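Local structure of aspartate aminotransferase (Plasmodium falciparum, 3K7Y) at residues A[151-154]-A[155-158]. The protein probably catalyses transfer of the amino group of L-aspartate to 2-oxoglutarate, giving oxaloacetate and L-glutamate, with pyridoxal 5'-phosphate as cofactor. Numbering follows the deposited sequence.
Sequences FFDY and NLID
D153 faces the backbone amides of the turn that follows it. Its CG stands anti to its own backbone N (chi1 -175°), which sets the carboxylate beside the carbonyl carbon and brings OD1 over residues 155 and 156. L156 N donates to D153 OD1 at 2.6 Å, nearly straight and close to the line of the C-O bond. N155 N reaches the same D153 OD1 at 3.1 Å, but this second bond is bent and weak. One carboxylate oxygen thus gathers two successive amides. OD2 turns to N160 ND2, so both oxygens are engaged, which should hold the carboxylate in one rotation. The backbone O of D153 accepts I157 N at 2.8 Å. Side-chain and main-chain bonds together make an Asx motif that holds an alpha-turn over 153-157. I157 ends it with left-handed torsions (67°/52°), and the chain swings back. D153 N then bonds to D158 O at 2.7 Å. In the fold, this turn links strand 145-153 to the short antiparallel strand 158-159 at one margin of the large mixed sheet. The cofactor is not part of this turn: a bound pyridoxal phosphate lies about 12 Å from the side chain of F151. The packed part is the side on which F152 is buried, its ring meeting that of F357 and touching P130 and C187. I157 lies alongside it, and its CG2 touches F152 CZ at 4.0 Å. Y154 lays one face of its ring over F152 CD2, which sits 3.7 Å above the plane of the Y154 ring, offset toward its rim. The outer side is looser. Y154 and N155 are exposed. L156 is exposed too, although its CB lies against the D153 carboxylate, 3.7 Å from D153 CG.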
loop_
_atom_site.group_PDB
_atom_site.type_symbol
_atom_site.label_atom_id
_atom_site.label_comp_id
_atom_site.label_asym_id
_atom_site.label_seq_id
_atom_site.Cartn_x
_atom_site.Cartn_y
_atom_site.Cartn_z
ATOM N N PHE A 151 30.523 -5.577 -10.262
ATOM C CA PHE A 151 30.434 -4.176 -9.896
ATOM C C PHE A 151 31.486 -3.755 -8.888
ATOM O O PHE A 151 32.566 -3.307 -9.254
ATOM C CB PHE A 151 29.033 -3.859 -9.381
ATOM C CG PHE A 151 28.741 -2.401 -9.296
ATOM C CD1 PHE A 151 28.515 -1.667 -10.448
ATOM C CD2 PHE A 151 28.673 -1.763 -8.067
ATOM C CE1 PHE A 151 28.235 -0.315 -10.387
ATOM C CE2 PHE A 151 28.404 -0.405 -7.987
ATOM C CZ PHE A 151 28.190 0.328 -9.151
ATOM N N PHE A 152 31.145 -3.888 -7.619
ATOM C CA PHE A 152 32.002 -3.483 -6.536
ATOM C C PHE A 152 33.238 -4.369 -6.526
ATOM O O PHE A 152 33.126 -5.583 -6.712
ATOM C CB PHE A 152 31.208 -3.646 -5.256
ATOM C CG PHE A 152 31.940 -3.259 -4.045
ATOM C CD1 PHE A 152 32.100 -1.937 -3.718
ATOM C CD2 PHE A 152 32.443 -4.220 -3.204
ATOM C CE1 PHE A 152 32.777 -1.566 -2.577
ATOM C CE2 PHE A 152 33.117 -3.863 -2.064
ATOM C CZ PHE A 152 33.286 -2.525 -1.750
ATOM N N ASP A 153 34.416 -3.761 -6.350
ATOM C CA ASP A 153 35.663 -4.534 -6.276
ATOM C C ASP A 153 36.010 -4.782 -4.827
ATOM O O ASP A 153 36.211 -3.848 -4.052
ATOM C CB ASP A 153 36.834 -3.869 -7.002
ATOM C CG ASP A 153 38.076 -4.753 -7.014
ATOM O OD1 ASP A 153 38.728 -4.887 -5.953
ATOM O OD2 ASP A 153 38.381 -5.333 -8.079
ATOM N N TYR A 154 36.076 -6.055 -4.471
ATOM C CA TYR A 154 36.068 -6.421 -3.069
ATOM C C TYR A 154 37.408 -6.189 -2.414
ATOM O O TYR A 154 37.467 -5.953 -1.208
ATOM C CB TYR A 154 35.560 -7.852 -2.875
ATOM C CG TYR A 154 34.063 -7.925 -2.593
ATOM C CD1 TYR A 154 33.587 -7.968 -1.288
ATOM C CD2 TYR A 154 33.127 -7.927 -3.624
ATOM C CE1 TYR A 154 32.228 -8.027 -1.013
ATOM C CE2 TYR A 154 31.749 -7.986 -3.355
ATOM C CZ TYR A 154 31.314 -8.036 -2.045
ATOM O OH TYR A 154 29.967 -8.096 -1.749
ATOM N N ASN A 155 38.478 -6.218 -3.208
ATOM C CA ASN A 155 39.806 -5.986 -2.660
ATOM C C ASN A 155 40.287 -4.551 -2.773
ATOM O O ASN A 155 40.911 -4.041 -1.848
ATOM C CB ASN A 155 40.827 -6.995 -3.167
ATOM C CG ASN A 155 40.882 -8.226 -2.288
ATOM O OD1 ASN A 155 39.990 -9.076 -2.321
ATOM N ND2 ASN A 155 41.921 -8.318 -1.475
ATOM N N LEU A 156 39.977 -3.901 -3.889
ATOM C CA LEU A 156 40.285 -2.490 -4.060
ATOM C C LEU A 156 39.368 -1.562 -3.262
ATOM O O LEU A 156 39.789 -0.485 -2.847
ATOM C CB LEU A 156 40.233 -2.115 -5.533
ATOM C CG LEU A 156 41.554 -1.697 -6.171
ATOM C CD1 LEU A 156 42.467 -2.892 -6.410
ATOM C CD2 LEU A 156 41.296 -0.911 -7.462
ATOM N N ILE A 157 38.120 -1.982 -3.057
ATOM C CA ILE A 157 37.073 -1.181 -2.376
ATOM C C ILE A 157 36.639 0.069 -3.170
ATOM O O ILE A 157 36.615 1.189 -2.661
ATOM C CB ILE A 157 37.409 -0.863 -0.892
ATOM C CG1 ILE A 157 37.870 -2.135 -0.189
ATOM C CG2 ILE A 157 36.191 -0.303 -0.160
ATOM C CD1 ILE A 157 38.460 -1.914 1.192
ATOM N N ASP A 158 36.281 -0.160 -4.426
ATOM C CA ASP A 158 35.776 0.865 -5.318
ATOM C C ASP A 158 35.055 0.052 -6.362
ATOM O O ASP A 158 35.177 -1.174 -6.371
ATOM C CB ASP A 158 36.942 1.627 -5.955
ATOM C CG ASP A 158 36.556 3.034 -6.448
ATOM O OD1 ASP A 158 35.407 3.248 -6.940
ATOM O OD2 ASP A 158 37.439 3.929 -6.367
#